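Nuclease (Salmonella phage SETP3, PDB 4QBN) probably acts as a small magnesium-dependent VRR-NUC nuclease that binds nucleic acids and hydrolyses their phosphodiester bonds. Local coordinates at residues Gly5-Tyr10 and Phe77-Phe82; Glu13-Leu18 and Lys87-Tyr92; Pro34-Ile39 and Val48-Asp53. All blocks are in the same frame, centred on the assembly; numbering follows the deposited sequence.

Overall arrangement
Contact 3 lies near the centre of the chain, in the hairpin at the middle of the sheet, whereas contacts 1 and 2 lie farther out, where helix 3-17 meets strand 75-79 and the helix that follows it, 82-92. Both of these use helix 3-17: contact 1 near its start, partly buried beside a sulfate ion, and contact 2 near its end, more deeply buried. Backbone hydrogen bonds tie 77-82 to 48-53, and Val-7 packs on Val-50, so contact 1 adjoins contact 3; Phe-15 of contact 2 reaches Val-38. Chemistry follows place: stacked rings in contact 1, apolar packing, with a guanidinium laid over a methyl, in contact 2, hydrogen bonds and paired carboxylates in contact 3.

Contact 1: Gly5-Tyr10 and Phe77-Phe82; sequences GRVQKY and FVVGSF. With SO4 (sulfate ion), chain D.
Phe-82, the first residue of helix 82-92, lays its ring along helix 3-17. CB of Phe-82 leaves the backbone beside the sulfate, 3.9 Å from its O4. With CG anti to the carbonyl carbon (chi1 -78°), the ring then swings over to the other helix. On one flank, CD1 of Phe-82 passes 4.1 Å from CG2 of Val-7. On the other, CD2 of Phe-82 sits over the centre of the Tyr-10 ring, 3.5 Å from Tyr-10 CG, and CE2 lies 3.5 Å from Tyr-10 CD1. The two rings form an offset stack, with centroids 4.3 Å apart and planes 24° from parallel, and CB of Tyr-10 adds a CH-pi contact over the Phe-82 face. Toward the tip, CE1 and CZ of Phe-82 both lie against the carbonyl O of Arg-6, 3.8 Å from CZ, and CE1 is also near Val-7 CA.

A flat, apolar ring suits this place because it can cover both a helix backbone and another ring. Tyrosine suits the partner position: its face stacks, while its OH reaches Asp-86 by a hydrogen bond. Behind the aromatic pair, the branched Val-7 fills the inside, its CG1 4.3 Å from CG2 of Val-79.

Ser-81 N-caps helix 82-92, its OG bonded to Gln-84 N and Glu-54, and the sulfate, probably from the crystallisation liquor, accepts from Phe-82 N (3.1 Å to O2) and Lys-83 N, as anions often do at helix N-termini. Helix 3-17 thus packs against the turn from strand 75-79 into helix 82-92, with Val-7 also touching Val-85 of that helix and Val-50 of strand 44-50.

Contact 2: Glu13-Leu18 and Lys87-Tyr92; sequences ERFEAL and KLIEHY
Ile-89 contributes by far the most buried surface here, pointing from helix 82-92 to lie among Arg-14, Phe-15 and Leu-18. The segments 13-17 and 87-92 run in roughly the same direction, 35° apart, and their axes come no closer than 11.7 Å, so long side chains have to bridge the gap. A beta-branched isoleucine does this well, because its two arms spread over different parts of the partner surface. With CG1 anti to the carbonyl carbon (chi1 -67°), the longer arm carries CD1 deep between Arg-14 and Phe-15, while CG2 of Ile-89 turns toward the tip of Arg-14 and toward Leu-18, whose CD1 it meets tip to tip at 4.2 Å.

Arg-14 wraps round the end of that longer arm. Its CB lies 3.7 Å from Ile-89 CD1, and a bend at chi2 (-91°), followed by another at chi3, folds the chain back so that the guanidinium spreads over the same methyl, which sits 3.8 Å from CZ and above the centre of the group. NH2 of Arg-14 reaches the second arm, 3.7 Å from Ile-89 CG2.

Phe-15 approaches obliquely from the other flank, its CE1 3.8 Å from Ile-89 CD1. The edge of the Phe-15 ring, at CZ, meets Leu-88 CD2 at 4.3 Å. The ring also touches Val-22 and Val-38, and Leu-88 packs on Phe-77 and Val-79, so both residues join the helices to the sheet.

No hydrogen bond crosses between the two segments, and cohesion comes from hydrocarbon packing with one cationic face laid on a methyl. That flat face tolerates apolar company, while NH1 forms a salt bridge with Asp-86. The charge is therefore probably balanced at the margin of an otherwise greasy joint.

Contact 3: Pro34-Ile39 and Val48-Asp53; sequences PDLLVI and VEVKKD
Two carboxylates lie stacked against each other here: Asp-35 and Glu-49 cross obliquely with their planes 26° apart, and OD2 of Asp-35 is 3.3 Å from Glu-49 OE2. Pro-34–Asp-35 and Glu-49–Val-50–Lys-51 match the PD-(D/E)XK signature of the nuclease superfamily, in which such acids usually hold Mg2+; the pairing is consistent with that role. So close together, the acids would be expected to repel, and a cation or a proton would probably ease the strain.

The scaffold is the hairpin of strands 36-40 and 44-50, which opens with a classic beta bulge: Asp-35 and Leu-36 both face Val-48. Leu-36 and Val-48 form an antiparallel hydrogen-bonded pair, Leu-36 N to Val-48 O at 2.8 Å and Val-48 N to Leu-36 O at 2.9 Å. Leucine and valine suit this face, which is covered by helix 3-17; Leu-36 CD1 meets Val-50 CG2 at 4.1 Å, and Val-38 CG2 lies 4.2 Å from Val-48 CG2.

Beside the bulge, two backbone N-H groups hold the acids. Glu-49, bent at chi2 (80°), accepts a hydrogen bond on OE1 from Asp-35 N, 3.1 Å away, the donor standing above the Glu-49 carboxylate plane. Asp-35 OD2, for its part, uses its anti lone pair to accept a nearly straight bond (164°) from Val-50 N, 2.8 Å away.

Contact 1: Gly5-Tyr10 and Phe77-Phe82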
loop_
_atom_site.group_PDB
_atom_site.type_symbol
_atom_site.label_atom_id
_atom_site.label_comp_id
_atom_site.label_asym_id
_atom_site.label_seq_id
_atom_site.Cartn_x
_atom_site.Cartn_y
_atom_site.Cartn_z
ATOM N N GLY A 5 19.193 -4.099 -6.172
ATOM C CA GLY A 5 18.531 -5.405 -6.090
ATOM C C GLY A 5 18.962 -6.233 -4.878
ATOM O O GLY A 5 18.124 -6.895 -4.284
ATOM N N ARG A 6 20.250 -6.198 -4.512
ATOM C CA ARG A 6 20.746 -6.932 -3.345
ATOM C C ARG A 6 20.199 -6.378 -2.033
ATOM O O ARG A 6 19.856 -7.159 -1.115
ATOM C CB ARG A 6 22.278 -6.923 -3.312
ATOM C CG ARG A 6 22.859 -8.011 -4.212
ATOM C CD ARG A 6 23.801 -7.473 -5.245
ATOM N NE ARG A 6 24.871 -6.629 -4.709
ATOM C CZ ARG A 6 25.782 -6.030 -5.480
ATOM N NH1 ARG A 6 25.748 -6.179 -6.800
ATOM N NH2 ARG A 6 26.735 -5.281 -4.933
ATOM N N VAL A 7 20.148 -5.054 -1.916
ATOM C CA VAL A 7 19.598 -4.450 -0.701
ATOM C C VAL A 7 18.120 -4.785 -0.625
ATOM O O VAL A 7 17.566 -5.027 0.449
ATOM C CB VAL A 7 19.787 -2.937 -0.677
ATOM C CG1 VAL A 7 19.092 -2.285 0.587
ATOM C CG2 VAL A 7 21.304 -2.615 -0.724
ATOM N N GLN A 8 17.435 -4.733 -1.762
ATOM C CA GLN A 8 16.008 -5.027 -1.744
ATOM C C GLN A 8 15.728 -6.477 -1.305
ATOM O O GLN A 8 14.767 -6.760 -0.558
ATOM C CB GLN A 8 15.420 -4.773 -3.129
ATOM C CG GLN A 8 13.949 -4.933 -3.166
ATOM C CD GLN A 8 13.413 -4.422 -4.490
ATOM O OE1 GLN A 8 12.789 -5.172 -5.258
ATOM N NE2 GLN A 8 13.695 -3.144 -4.789
ATOM N N LYS A 9 16.541 -7.403 -1.786
ATOM C CA LYS A 9 16.351 -8.788 -1.400
ATOM C C LYS A 9 16.606 -9.000 0.090
ATOM O O LYS A 9 15.932 -9.800 0.742
ATOM C CB LYS A 9 17.261 -9.676 -2.205
ATOM C CG LYS A 9 17.236 -11.150 -1.824
ATOM C CD LYS A 9 18.095 -11.937 -2.844
ATOM C CE LYS A 9 18.992 -13.005 -2.207
ATOM N NZ LYS A 9 18.253 -14.217 -1.740
ATOM N N TYR A 10 17.603 -8.321 0.630
ATOM C CA TYR A 10 17.908 -8.475 2.061
ATOM C C TYR A 10 16.787 -7.932 2.895
ATOM O O TYR A 10 16.367 -8.520 3.920
ATOM C CB TYR A 10 19.187 -7.714 2.379
ATOM C CG TYR A 10 19.586 -7.743 3.813
ATOM C CD1 TYR A 10 20.124 -8.883 4.377
ATOM C CD2 TYR A 10 19.463 -6.607 4.595
ATOM C CE1 TYR A 10 20.541 -8.900 5.689
ATOM C CE2 TYR A 10 19.879 -6.608 5.934
ATOM C CZ TYR A 10 20.397 -7.747 6.459
ATOM O OH TYR A 10 20.804 -7.736 7.783
ATOM N N PHE A 77 9.934 4.907 4.450
ATOM C CA PHE A 77 11.367 4.875 4.833
ATOM C C PHE A 77 12.184 4.682 3.616
ATOM O O PHE A 77 11.727 4.074 2.692
ATOM C CB PHE A 77 11.629 3.690 5.764
ATOM C CG PHE A 77 10.824 3.774 7.018
ATOM C CD1 PHE A 77 11.062 4.787 7.946
ATOM C CD2 PHE A 77 9.793 2.871 7.251
ATOM C CE1 PHE A 77 10.298 4.902 9.110
ATOM C CE2 PHE A 77 9.056 2.963 8.431
ATOM C CZ PHE A 77 9.310 3.977 9.346
ATOM N N VAL A 78 13.415 5.216 3.611
ATOM C CA VAL A 78 14.314 5.021 2.457
ATOM C C VAL A 78 15.566 4.319 2.958
ATOM O O VAL A 78 16.114 4.716 3.996
ATOM C CB VAL A 78 14.756 6.373 1.870
ATOM C CG1 VAL A 78 15.678 6.113 0.658
ATOM C CG2 VAL A 78 13.501 7.205 1.466
ATOM N N VAL A 79 15.980 3.242 2.293
ATOM C CA VAL A 79 17.179 2.534 2.748
ATOM C C VAL A 79 18.086 2.303 1.572
ATOM O O VAL A 79 17.640 2.141 0.462
ATOM C CB VAL A 79 16.848 1.189 3.426
ATOM C CG1 VAL A 79 16.029 1.419 4.745
ATOM C CG2 VAL A 79 16.129 0.277 2.464
ATOM N N GLY A 80 19.374 2.320 1.804
ATOM C CA GLY A 80 20.265 2.171 0.671
ATOM C C GLY A 80 21.456 1.324 0.968
ATOM O O GLY A 80 22.462 1.357 0.251
ATOM N N SER A 81 21.393 0.570 2.048
ATOM C CA SER A 81 22.515 -0.308 2.370
ATOM C C SER A 81 21.979 -1.325 3.333
ATOM O O SER A 81 20.940 -1.117 3.932
ATOM C CB SER A 81 23.661 0.466 3.054
ATOM O OG SER A 81 23.185 0.971 4.319
ATOM N N PHE A 82 22.713 -2.419 3.522
ATOM C CA PHE A 82 22.279 -3.430 4.501
ATOM C C PHE A 82 22.214 -2.841 5.910
ATOM O O PHE A 82 21.348 -3.200 6.724
ATOM C CB PHE A 82 23.254 -4.602 4.542
ATOM C CG PHE A 82 23.087 -5.578 3.394
ATOM C CD1 PHE A 82 23.006 -5.128 2.085
ATOM C CD2 PHE A 82 23.031 -6.945 3.629
ATOM C CE1 PHE A 82 22.880 -6.030 1.002
ATOM C CE2 PHE A 82 22.892 -7.848 2.553
ATOM C CZ PHE A 82 22.813 -7.376 1.245
HETATM S S SO4 D . 26.531 -1.995 3.698
HETATM O O1 SO4 D . 27.380 -0.842 3.369
HETATM O O2 SO4 D . 25.669 -2.302 2.504
HETATM O O3 SO4 D . 27.312 -3.165 4.105
HETATM O O4 SO4 D . 25.777 -1.673 4.903
#

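Contact 2: Glu13-Leu18 and Lys87-Tyr92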
loop_
_atom_site.group_PDB
_atom_site.type_symbol
_atom_site.label_atom_id
_atom_site.label_comp_id
_atom_site.label_asym_id
_atom_site.label_seq_id
_atom_site.Cartn_x
_atom_site.Cartn_y
_atom_site.Cartn_z
ATOM N N GLU A 13 13.919 -10.321 2.873
ATOM C CA GLU A 13 14.174 -11.450 3.785
ATOM C C GLU A 13 14.063 -11.134 5.276
ATOM O O GLU A 13 13.508 -11.918 6.066
ATOM C CB GLU A 13 15.559 -12.044 3.471
ATOM C CG GLU A 13 15.599 -12.713 2.072
ATOM C CD GLU A 13 16.990 -13.165 1.641
ATOM O OE1 GLU A 13 18.009 -12.572 2.110
ATOM O OE2 GLU A 13 17.057 -14.100 0.798
ATOM N N ARG A 14 14.592 -9.984 5.673
ATOM C CA ARG A 14 14.471 -9.531 7.067
ATOM C C ARG A 14 13.020 -9.303 7.460
ATOM O O ARG A 14 12.617 -9.679 8.558
ATOM C CB ARG A 14 15.250 -8.238 7.274
ATOM C CG ARG A 14 16.776 -8.423 7.124
ATOM C CD ARG A 14 17.550 -8.770 8.437
ATOM N NE ARG A 14 16.845 -8.592 9.733
ATOM C CZ ARG A 14 17.180 -7.731 10.712
ATOM N NH1 ARG A 14 18.208 -6.901 10.580
ATOM N NH2 ARG A 14 16.477 -7.699 11.844
ATOM N N PHE A 15 12.226 -8.679 6.593
ATOM C CA PHE A 15 10.825 -8.444 6.911
ATOM C C PHE A 15 10.029 -9.726 6.936
ATOM O O PHE A 15 9.132 -9.894 7.755
ATOM C CB PHE A 15 10.197 -7.507 5.876
ATOM C CG PHE A 15 10.824 -6.134 5.857
ATOM C CD1 PHE A 15 11.270 -5.560 7.028
ATOM C CD2 PHE A 15 10.942 -5.414 4.646
ATOM C CE1 PHE A 15 11.823 -4.255 7.018
ATOM C CE2 PHE A 15 11.511 -4.129 4.631
ATOM C CZ PHE A 15 11.953 -3.568 5.827
ATOM N N GLU A 16 10.309 -10.626 6.007
ATOM C CA GLU A 16 9.589 -11.897 6.028
ATOM C C GLU A 16 9.924 -12.722 7.278
ATOM O O GLU A 16 9.060 -13.445 7.787
ATOM C CB GLU A 16 9.862 -12.686 4.750
ATOM C CG GLU A 16 9.142 -12.094 3.531
ATOM C CD GLU A 16 9.533 -12.798 2.233
ATOM O OE1 GLU A 16 10.527 -13.552 2.270
ATOM O OE2 GLU A 16 8.840 -12.628 1.187
ATOM N N ALA A 17 11.145 -12.563 7.808
ATOM C CA ALA A 17 11.549 -13.224 9.070
ATOM C C ALA A 17 10.812 -12.720 10.309
ATOM O O ALA A 17 10.772 -13.401 11.325
ATOM C CB ALA A 17 13.069 -13.096 9.290
ATOM N N LEU A 18 10.235 -11.530 10.229
ATOM C CA LEU A 18 9.407 -10.962 11.278
ATOM C C LEU A 18 7.930 -11.296 11.086
ATOM O O LEU A 18 7.090 -10.781 11.819
ATOM C CB LEU A 18 9.532 -9.432 11.265
ATOM C CG LEU A 18 10.955 -8.901 11.569
ATOM C CD1 LEU A 18 10.998 -7.400 11.279
ATOM C CD2 LEU A 18 11.331 -9.182 13.008
ATOM N N LYS A 87 19.227 -0.875 10.823
ATOM C CA LYS A 87 18.891 0.260 11.722
ATOM C C LYS A 87 17.445 0.595 11.688
ATOM O O LYS A 87 16.886 1.008 12.684
ATOM C CB LYS A 87 19.661 1.514 11.387
ATOM C CG LYS A 87 21.051 1.439 11.779
ATOM C CD LYS A 87 21.719 2.725 11.363
ATOM C CE LYS A 87 23.177 2.675 11.689
ATOM N NZ LYS A 87 23.866 3.951 11.349
ATOM N N LEU A 88 16.831 0.488 10.514
ATOM C CA LEU A 88 15.392 0.750 10.419
ATOM C C LEU A 88 14.616 -0.224 11.323
ATOM O O LEU A 88 13.707 0.155 12.093
ATOM C CB LEU A 88 14.939 0.636 8.953
ATOM C CG LEU A 88 13.440 0.597 8.722
ATOM C CD1 LEU A 88 12.832 1.944 9.185
ATOM C CD2 LEU A 88 13.180 0.287 7.201
ATOM N N ILE A 89 14.940 -1.509 11.231
ATOM C CA ILE A 89 14.235 -2.454 12.071
ATOM C C ILE A 89 14.510 -2.222 13.548
ATOM O O ILE A 89 13.587 -2.254 14.377
ATOM C CB ILE A 89 14.580 -3.903 11.598
ATOM C CG1 ILE A 89 13.967 -4.077 10.191
ATOM C CG2 ILE A 89 14.075 -4.916 12.581
ATOM C CD1 ILE A 89 14.498 -5.382 9.499
ATOM N N GLU A 90 15.766 -1.971 13.894
ATOM C CA GLU A 90 16.129 -1.764 15.286
ATOM C C GLU A 90 15.406 -0.580 15.892
ATOM O O GLU A 90 14.974 -0.609 17.054
ATOM C CB GLU A 90 17.643 -1.547 15.418
ATOM C CG GLU A 90 18.083 -1.399 16.876
ATOM C CD GLU A 90 19.569 -1.159 17.032
ATOM O OE1 GLU A 90 20.228 -0.860 16.007
ATOM O OE2 GLU A 90 20.076 -1.278 18.183
ATOM N N HIS A 91 15.281 0.475 15.118
ATOM C CA HIS A 91 14.779 1.737 15.676
ATOM C C HIS A 91 13.266 1.960 15.575
ATOM O O HIS A 91 12.695 2.713 16.359
ATOM C CB HIS A 91 15.491 2.892 14.967
ATOM C CG HIS A 91 16.892 3.083 15.443
ATOM N ND1 HIS A 91 17.792 3.896 14.789
ATOM C CD2 HIS A 91 17.548 2.570 16.513
ATOM C CE1 HIS A 91 18.949 3.869 15.435
ATOM N NE2 HIS A 91 18.819 3.085 16.492
ATOM N N TYR A 92 12.645 1.365 14.586
ATOM C CA TYR A 92 11.244 1.627 14.250
ATOM C C TYR A 92 10.354 0.436 14.479
ATOM O O TYR A 92 9.151 0.614 14.553
ATOM C CB TYR A 92 11.041 2.109 12.799
ATOM C CG TYR A 92 11.533 3.544 12.652
ATOM C CD1 TYR A 92 12.889 3.803 12.485
ATOM C CD2 TYR A 92 10.631 4.635 12.779
ATOM C CE1 TYR A 92 13.356 5.102 12.404
ATOM C CE2 TYR A 92 11.071 5.947 12.688
ATOM C CZ TYR A 92 12.432 6.161 12.503
ATOM O OH TYR A 92 12.894 7.433 12.440
#

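Contact 3: Pro34-Ile39 and Val48-Asp53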
loop_
_atom_site.group_PDB
_atom_site.type_symbol
_atom_site.label_atom_id
_atom_site.label_comp_id
_atom_site.label_asym_id
_atom_site.label_seq_id
_atom_site.Cartn_x
_atom_site.Cartn_y
_atom_site.Cartn_z
ATOM N N PRO A 34 6.282 3.836 -3.700
ATOM C CA PRO A 34 7.416 3.228 -2.969
ATOM C C PRO A 34 7.760 1.826 -3.501
ATOM O O PRO A 34 6.878 1.068 -3.918
ATOM C CB PRO A 34 6.860 3.117 -1.527
ATOM C CG PRO A 34 5.960 4.382 -1.423
ATOM C CD PRO A 34 5.299 4.493 -2.814
ATOM N N ASP A 35 9.046 1.469 -3.501
ATOM C CA ASP A 35 9.446 0.166 -4.073
ATOM C C ASP A 35 8.771 -1.009 -3.388
ATOM O O ASP A 35 8.383 -2.000 -4.076
ATOM C CB ASP A 35 10.967 -0.027 -3.989
ATOM C CG ASP A 35 11.706 0.957 -4.843
ATOM O OD1 ASP A 35 11.244 1.120 -6.004
ATOM O OD2 ASP A 35 12.718 1.555 -4.369
ATOM N N LEU A 36 8.679 -0.968 -2.048
ATOM C CA LEU A 36 8.129 -2.114 -1.314
ATOM C C LEU A 36 6.954 -1.737 -0.445
ATOM O O LEU A 36 6.974 -0.686 0.227
ATOM C CB LEU A 36 9.205 -2.720 -0.387
ATOM C CG LEU A 36 10.449 -3.275 -1.054
ATOM C CD1 LEU A 36 11.418 -3.784 0.017
ATOM C CD2 LEU A 36 10.068 -4.501 -1.964
ATOM N N LEU A 37 5.910 -2.569 -0.443
ATOM C CA LEU A 37 4.844 -2.474 0.596
ATOM C C LEU A 37 5.152 -3.614 1.556
ATOM O O LEU A 37 5.395 -4.744 1.095
ATOM C CB LEU A 37 3.485 -2.708 -0.093
ATOM C CG LEU A 37 2.320 -2.978 0.885
ATOM C CD1 LEU A 37 2.020 -1.748 1.773
ATOM C CD2 LEU A 37 1.107 -3.399 0.039
ATOM N N VAL A 38 5.161 -3.317 2.853
ATOM C CA VAL A 38 5.545 -4.295 3.858
ATOM C C VAL A 38 4.387 -4.303 4.829
ATOM O O VAL A 38 4.058 -3.272 5.429
ATOM C CB VAL A 38 6.837 -3.891 4.606
ATOM C CG1 VAL A 38 7.243 -4.962 5.588
ATOM C CG2 VAL A 38 7.988 -3.708 3.571
ATOM N N ILE A 39 3.777 -5.466 4.996
ATOM C CA ILE A 39 2.648 -5.575 5.958
ATOM C C ILE A 39 3.155 -6.441 7.100
ATOM O O ILE A 39 3.398 -7.624 6.870
ATOM C CB ILE A 39 1.417 -6.297 5.346
ATOM C CG1 ILE A 39 1.009 -5.763 3.956
ATOM C CG2 ILE A 39 0.219 -6.277 6.379
ATOM C CD1 ILE A 39 0.355 -4.505 3.980
ATOM N N VAL A 48 8.530 1.162 1.779
ATOM C CA VAL A 48 9.999 1.259 1.822
ATOM C C VAL A 48 10.581 1.498 0.431
ATOM O O VAL A 48 10.315 0.743 -0.501
ATOM C CB VAL A 48 10.606 -0.034 2.428
ATOM C CG1 VAL A 48 12.160 0.064 2.388
ATOM C CG2 VAL A 48 10.123 -0.154 3.868
ATOM N N GLU A 49 11.414 2.546 0.290
ATOM C CA GLU A 49 12.018 2.837 -0.983
ATOM C C GLU A 49 13.454 2.339 -0.893
ATOM O O GLU A 49 14.081 2.580 0.107
ATOM C CB GLU A 49 12.007 4.355 -1.209
ATOM C CG GLU A 49 12.698 4.738 -2.514
ATOM C CD GLU A 49 11.807 4.544 -3.788
ATOM O OE1 GLU A 49 10.630 4.123 -3.657
ATOM O OE2 GLU A 49 12.305 4.767 -4.926
ATOM N N VAL A 50 13.963 1.628 -1.890
ATOM C CA VAL A 50 15.307 1.093 -1.779
ATOM C C VAL A 50 16.231 1.716 -2.805
ATOM O O VAL A 50 15.873 1.782 -3.993
ATOM C CB VAL A 50 15.294 -0.438 -1.964
ATOM C CG1 VAL A 50 16.721 -0.961 -1.859
ATOM C CG2 VAL A 50 14.373 -1.070 -0.950
ATOM N N LYS A 51 17.405 2.186 -2.370
ATOM C CA LYS A 51 18.371 2.804 -3.273
ATOM C C LYS A 51 19.685 2.033 -3.297
ATOM O O LYS A 51 19.935 1.165 -2.462
ATOM C CB LYS A 51 18.662 4.242 -2.838
ATOM C CG LYS A 51 17.396 5.143 -2.770
ATOM C CD LYS A 51 16.561 5.086 -4.073
ATOM C CE LYS A 51 17.253 5.948 -5.079
ATOM N NZ LYS A 51 16.568 6.236 -6.394
ATOM N N LYS A 52 20.544 2.377 -4.243
ATOM C CA LYS A 52 21.760 1.605 -4.477
ATOM C C LYS A 52 22.866 1.841 -3.446
ATOM O O LYS A 52 23.793 1.019 -3.305
ATOM C CB LYS A 52 22.292 1.891 -5.890
ATOM C CG LYS A 52 22.839 3.277 -6.040
ATOM C CD LYS A 52 23.119 3.614 -7.499
ATOM C CE LYS A 52 23.500 5.084 -7.625
ATOM N NZ LYS A 52 24.828 5.386 -7.003
ATOM N N ASP A 53 22.824 3.002 -2.805
ATOM C CA ASP A 53 23.811 3.360 -1.768
ATOM C C ASP A 53 23.267 4.445 -0.854
ATOM O O ASP A 53 22.157 4.964 -1.094
ATOM C CB ASP A 53 25.190 3.745 -2.351
ATOM C CG ASP A 53 25.199 5.088 -3.109
ATOM O OD1 ASP A 53 24.371 5.984 -2.836
ATOM O OD2 ASP A 53 26.080 5.255 -3.989
#